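Local coordinates for protein spore germination lipase LipC (Metagenome, PDB 6NKD) that is probably a GDSL-family lipase or acylhydrolase that splits lipid esters, related to an enzyme of bacterial spore germination, at residues Thr127-Asn138 with Pro164-Phe175. Numbering follows the deposited sequence.
Sequences TRYLVRLLNLYN and PQIKVIDTYAVF
Y137 lays its ring over one face of F175 in an offset stack, centroids 4.3 Å apart and planes only 11° from parallel, with Y137 CB also packed against F175 CB. With CG between the backbone N and the carbonyl carbon (chi1 59°), the Y137 ring is carried against F175, and its OH goes on to bond the carbonyl of V188. Just upstream, N135 works on the start of helix 171-175. Its OD1 accepts from Y172 N at 3.1 Å and, more weakly, from T171 N, while T171 OG1 lies within bonding range of both N135 OD1 and N135 O. The other branch, ND2, reaches D170 OD1 at 3.3 Å, straight at the hydrogen (166°) but from above the carboxylate, the two planes being nearly perpendicular; D170 OD1 in turn weakly caps A173 N. An alanine at N135 would take away both ends of this grip, and Y172 N and the D170 carboxylate would probably each lose a partner. Earlier in both segments, strands 130-134 and 166-169 run parallel. V131 N bonds Q165 O and V131 O receives K167 N; L133 N bonds K167 O and L133 O receives I169 N; N135 N to I169 O continues the ladder. At the far end, R132 bends at chi2 so that NH1 bonds P164 O at 2.9 Å, with K167 CD over one guanidinium face. Linked in sequence through helix 144-157, the two strands form a beta-alpha-beta unit at the edge of the parallel sheet of the SGNH-hydrolase fold, and the chain leaving strand 130-134 brings Y137 close to H189, probably catalytic.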
loop_
_atom_site.group_PDB
_atom_site.type_symbol
_atom_site.label_atom_id
_atom_site.label_comp_id
_atom_site.label_asym_id
_atom_site.label_seq_id
_atom_site.Cartn_x
_atom_site.Cartn_y
_atom_site.Cartn_z
ATOM N N THR A 127 19.608 15.625 -30.626
ATOM C CA THR A 127 19.971 16.566 -29.577
ATOM C C THR A 127 18.772 17.367 -29.092
ATOM O O THR A 127 18.941 18.324 -28.329
ATOM C CB THR A 127 21.071 17.510 -30.066
ATOM O OG1 THR A 127 21.028 17.596 -31.496
ATOM C CG2 THR A 127 22.441 17.009 -29.627
ATOM N N ARG A 128 17.568 16.994 -29.515
ATOM C CA ARG A 128 16.339 17.677 -29.137
ATOM C C ARG A 128 15.782 17.195 -27.805
ATOM O O ARG A 128 14.712 17.655 -27.394
ATOM C CB ARG A 128 15.287 17.495 -30.235
ATOM C CG ARG A 128 14.514 18.754 -30.584
ATOM C CD ARG A 128 13.648 18.530 -31.813
ATOM N NE ARG A 128 12.809 19.684 -32.116
ATOM C CZ ARG A 128 13.141 20.649 -32.968
ATOM N NH1 ARG A 128 14.299 20.602 -33.610
ATOM N NH2 ARG A 128 12.310 21.661 -33.180
ATOM N N TYR A 129 16.474 16.283 -27.128
ATOM C CA TYR A 129 16.025 15.785 -25.837
ATOM C C TYR A 129 16.125 16.876 -24.772
ATOM O O TYR A 129 16.762 17.917 -24.956
ATOM C CB TYR A 129 16.830 14.551 -25.418
ATOM C CG TYR A 129 18.309 14.773 -25.137
ATOM C CD1 TYR A 129 19.063 15.676 -25.881
ATOM C CD2 TYR A 129 18.952 14.064 -24.130
ATOM C CE1 TYR A 129 20.407 15.870 -25.624
ATOM C CE2 TYR A 129 20.299 14.253 -23.868
ATOM C CZ TYR A 129 21.020 15.156 -24.618
ATOM O OH TYR A 129 22.358 15.348 -24.363
ATOM N N LEU A 130 15.477 16.621 -23.637
ATOM C CA LEU A 130 15.380 17.590 -22.556
ATOM C C LEU A 130 15.503 16.867 -21.225
ATOM O O LEU A 130 14.817 15.868 -20.995
ATOM C CB LEU A 130 14.052 18.351 -22.621
ATOM C CG LEU A 130 14.117 19.864 -22.430
ATOM C CD1 LEU A 130 14.863 20.514 -23.587
ATOM C CD2 LEU A 130 12.716 20.429 -22.294
ATOM N N VAL A 131 16.372 17.372 -20.353
ATOM C CA VAL A 131 16.603 16.782 -19.039
ATOM C C VAL A 131 16.427 17.869 -17.989
ATOM O O VAL A 131 17.096 18.907 -18.047
ATOM C CB VAL A 131 17.997 16.143 -18.923
ATOM C CG1 VAL A 131 18.223 15.631 -17.510
ATOM C CG2 VAL A 131 18.155 15.017 -19.934
ATOM N N ARG A 132 15.529 17.633 -17.038
ATOM C CA ARG A 132 15.301 18.533 -15.912
ATOM C C ARG A 132 15.512 17.739 -14.629
ATOM O O ARG A 132 14.659 16.932 -14.247
ATOM C CB ARG A 132 13.896 19.138 -15.955
ATOM C CG ARG A 132 13.763 20.407 -16.788
ATOM C CD ARG A 132 13.702 20.117 -18.278
ATOM N NE ARG A 132 13.454 21.328 -19.057
ATOM C CZ ARG A 132 14.406 22.050 -19.639
ATOM N NH1 ARG A 132 15.676 21.681 -19.540
ATOM N NH2 ARG A 132 14.088 23.139 -20.328
ATOM N N LEU A 133 16.644 17.957 -13.969
ATOM C CA LEU A 133 16.946 17.301 -12.704
ATOM C C LEU A 133 16.748 18.289 -11.563
ATOM O O LEU A 133 17.175 19.446 -11.650
ATOM C CB LEU A 133 18.370 16.742 -12.699
ATOM C CG LEU A 133 19.522 17.685 -13.045
ATOM C CD1 LEU A 133 20.179 18.219 -11.781
ATOM C CD2 LEU A 133 20.539 16.982 -13.928
ATOM N N LEU A 134 16.096 17.833 -10.500
ATOM C CA LEU A 134 15.715 18.686 -9.385
ATOM C C LEU A 134 16.716 18.543 -8.250
ATOM O O LEU A 134 17.130 17.431 -7.909
ATOM C CB LEU A 134 14.312 18.336 -8.887
ATOM C CG LEU A 134 13.199 18.315 -9.935
ATOM C CD1 LEU A 134 13.025 16.922 -10.530
ATOM C CD2 LEU A 134 11.898 18.818 -9.334
ATOM N N ASN A 135 17.103 19.672 -7.663
ATOM C CA ASN A 135 18.029 19.632 -6.544
ATOM C C ASN A 135 17.282 19.277 -5.259
ATOM O O ASN A 135 16.084 18.978 -5.261
ATOM C CB ASN A 135 18.788 20.954 -6.419
ATOM C CG ASN A 135 17.878 22.156 -6.200
ATOM O OD1 ASN A 135 16.748 22.032 -5.728
ATOM N ND2 ASN A 135 18.381 23.337 -6.536
ATOM N N LEU A 136 18.001 19.317 -4.145
ATOM C CA LEU A 136 17.446 18.920 -2.862
ATOM C C LEU A 136 16.924 20.131 -2.100
ATOM O O LEU A 136 17.547 21.196 -2.097
ATOM C CB LEU A 136 18.503 18.196 -2.025
ATOM C CG LEU A 136 19.073 16.905 -2.614
ATOM C CD1 LEU A 136 20.143 16.330 -1.698
ATOM C CD2 LEU A 136 17.966 15.890 -2.857
ATOM N N TYR A 137 15.771 19.959 -1.466
ATOM C CA TYR A 137 15.249 20.938 -0.528
ATOM C C TYR A 137 15.640 20.547 0.893
ATOM O O TYR A 137 15.985 19.396 1.174
ATOM C CB TYR A 137 13.727 21.054 -0.649
ATOM C CG TYR A 137 12.979 19.759 -0.409
ATOM C CD1 TYR A 137 12.604 19.375 0.873
ATOM C CD2 TYR A 137 12.637 18.926 -1.466
ATOM C CE1 TYR A 137 11.920 18.196 1.096
ATOM C CE2 TYR A 137 11.951 17.744 -1.253
ATOM C CZ TYR A 137 11.595 17.385 0.030
ATOM O OH TYR A 137 10.912 16.211 0.250
ATOM N N ASN A 138 15.581 21.524 1.796
ATOM C CA ASN A 138 15.931 21.279 3.187
ATOM C C ASN A 138 14.658 21.102 4.003
ATOM O O ASN A 138 13.995 22.099 4.331
ATOM C CB ASN A 138 16.774 22.428 3.747
ATOM C CG ASN A 138 17.171 22.208 5.194
ATOM O OD1 ASN A 138 17.228 21.072 5.669
ATOM N ND2 ASN A 138 17.443 23.295 5.905
ATOM N N PRO A 164 19.503 25.466 -22.829
ATOM C CA PRO A 164 18.228 25.060 -22.229
ATOM C C PRO A 164 17.993 23.550 -22.253
ATOM O O PRO A 164 16.990 23.086 -21.707
ATOM C CB PRO A 164 17.202 25.777 -23.102
ATOM C CG PRO A 164 17.836 25.782 -24.451
ATOM C CD PRO A 164 19.329 25.899 -24.227
ATOM N N GLN A 165 18.903 22.801 -22.880
ATOM C CA GLN A 165 18.747 21.352 -22.954
ATOM C C GLN A 165 18.739 20.726 -21.563
ATOM O O GLN A 165 17.836 19.955 -21.220
ATOM C CB GLN A 165 19.858 20.742 -23.812
ATOM C CG GLN A 165 19.705 20.973 -25.311
ATOM C CD GLN A 165 20.560 22.115 -25.828
ATOM O OE1 GLN A 165 20.813 23.089 -25.119
ATOM N NE2 GLN A 165 21.018 21.994 -27.069
ATOM N N ILE A 166 19.739 21.050 -20.748
ATOM C CA ILE A 166 19.868 20.521 -19.395
ATOM C C ILE A 166 19.677 21.670 -18.416
ATOM O O ILE A 166 20.368 22.692 -18.507
ATOM C CB ILE A 166 21.231 19.840 -19.180
ATOM C CG1 ILE A 166 21.616 19.005 -20.404
ATOM C CG2 ILE A 166 21.200 18.977 -17.927
ATOM C CD1 ILE A 166 20.681 17.852 -20.685
ATOM N N LYS A 167 18.743 21.505 -17.483
ATOM C CA LYS A 167 18.461 22.518 -16.479
ATOM C C LYS A 167 18.365 21.871 -15.108
ATOM O O LYS A 167 17.855 20.754 -14.969
ATOM C CB LYS A 167 17.162 23.278 -16.786
ATOM C CG LYS A 167 17.294 24.334 -17.874
ATOM C CD LYS A 167 16.191 25.376 -17.763
ATOM C CE LYS A 167 16.431 26.538 -18.710
ATOM N NZ LYS A 167 15.467 27.648 -18.475
ATOM N N VAL A 168 18.862 22.577 -14.098
ATOM C CA VAL A 168 18.780 22.145 -12.708
ATOM C C VAL A 168 17.666 22.938 -12.041
ATOM O O VAL A 168 17.739 24.169 -11.948
ATOM C CB VAL A 168 20.117 22.341 -11.977
ATOM C CG1 VAL A 168 20.021 21.823 -10.552
ATOM C CG2 VAL A 168 21.237 21.644 -12.733
ATOM N N ILE A 169 16.635 22.238 -11.582
ATOM C CA ILE A 169 15.458 22.890 -11.021
ATOM C C ILE A 169 15.723 23.230 -9.561
ATOM O O ILE A 169 16.146 22.374 -8.775
ATOM C CB ILE A 169 14.220 21.994 -11.173
ATOM C CG1 ILE A 169 14.030 21.609 -12.642
ATOM C CG2 ILE A 169 12.980 22.693 -10.641
ATOM C CD1 ILE A 169 13.861 22.791 -13.573
ATOM N N ASP A 170 15.472 24.489 -9.194
ATOM C CA ASP A 170 15.758 24.979 -7.846
ATOM C C ASP A 170 14.607 24.592 -6.922
ATOM O O ASP A 170 13.755 25.404 -6.550
ATOM C CB ASP A 170 15.988 26.485 -7.863
ATOM C CG ASP A 170 16.676 26.985 -6.609
ATOM O OD1 ASP A 170 16.950 26.164 -5.706
ATOM O OD2 ASP A 170 16.950 28.202 -6.529
ATOM N N THR A 171 14.585 23.308 -6.550
ATOM C CA THR A 171 13.586 22.834 -5.599
ATOM C C THR A 171 13.778 23.476 -4.232
ATOM O O THR A 171 12.809 23.647 -3.483
ATOM C CB THR A 171 13.651 21.311 -5.465
ATOM O OG1 THR A 171 14.171 20.742 -6.672
ATOM C CG2 THR A 171 12.265 20.746 -5.200
ATOM N N TYR A 172 15.019 23.830 -3.894
ATOM C CA TYR A 172 15.304 24.443 -2.601
ATOM C C TYR A 172 14.567 25.768 -2.447
ATOM O O TYR A 172 13.954 26.035 -1.407
ATOM C CB TYR A 172 16.815 24.631 -2.445
ATOM C CG TYR A 172 17.248 25.328 -1.174
ATOM C CD1 TYR A 172 17.520 24.605 -0.019
ATOM C CD2 TYR A 172 17.402 26.708 -1.134
ATOM C CE1 TYR A 172 17.922 25.240 1.143
ATOM C CE2 TYR A 172 17.803 27.349 0.020
ATOM C CZ TYR A 172 18.061 26.613 1.155
ATOM O OH TYR A 172 18.461 27.255 2.306
ATOM N N ALA A 173 14.612 26.612 -3.482
ATOM C CA ALA A 173 13.934 27.903 -3.415
ATOM C C ALA A 173 12.420 27.745 -3.358
ATOM O O ALA A 173 11.731 28.603 -2.793
ATOM C CB ALA A 173 14.328 28.771 -4.610
ATOM N N VAL A 174 11.887 26.669 -3.939
ATOM C CA VAL A 174 10.447 26.435 -3.895
ATOM C C VAL A 174 9.995 26.167 -2.466
ATOM O O VAL A 174 8.972 26.695 -2.011
ATOM C CB VAL A 174 10.065 25.276 -4.836
ATOM C CG1 VAL A 174 8.643 24.813 -4.570
ATOM C CG2 VAL A 174 10.222 25.694 -6.288
ATOM N N PHE A 175 10.758 25.361 -1.730
ATOM C CA PHE A 175 10.349 24.905 -0.410
ATOM C C PHE A 175 10.798 25.815 0.725
ATOM O O PHE A 175 10.245 25.713 1.827
ATOM C CB PHE A 175 10.886 23.494 -0.154
ATOM C CG PHE A 175 10.061 22.409 -0.782
ATOM C CD1 PHE A 175 9.268 21.586 0.001
ATOM C CD2 PHE A 175 10.072 22.214 -2.153
ATOM C CE1 PHE A 175 8.508 20.585 -0.569
ATOM C CE2 PHE A 175 9.313 21.216 -2.731
ATOM C CZ PHE A 175 8.529 20.400 -1.939
HETATM O O HOH W 1 14.181 24.189 0.626
#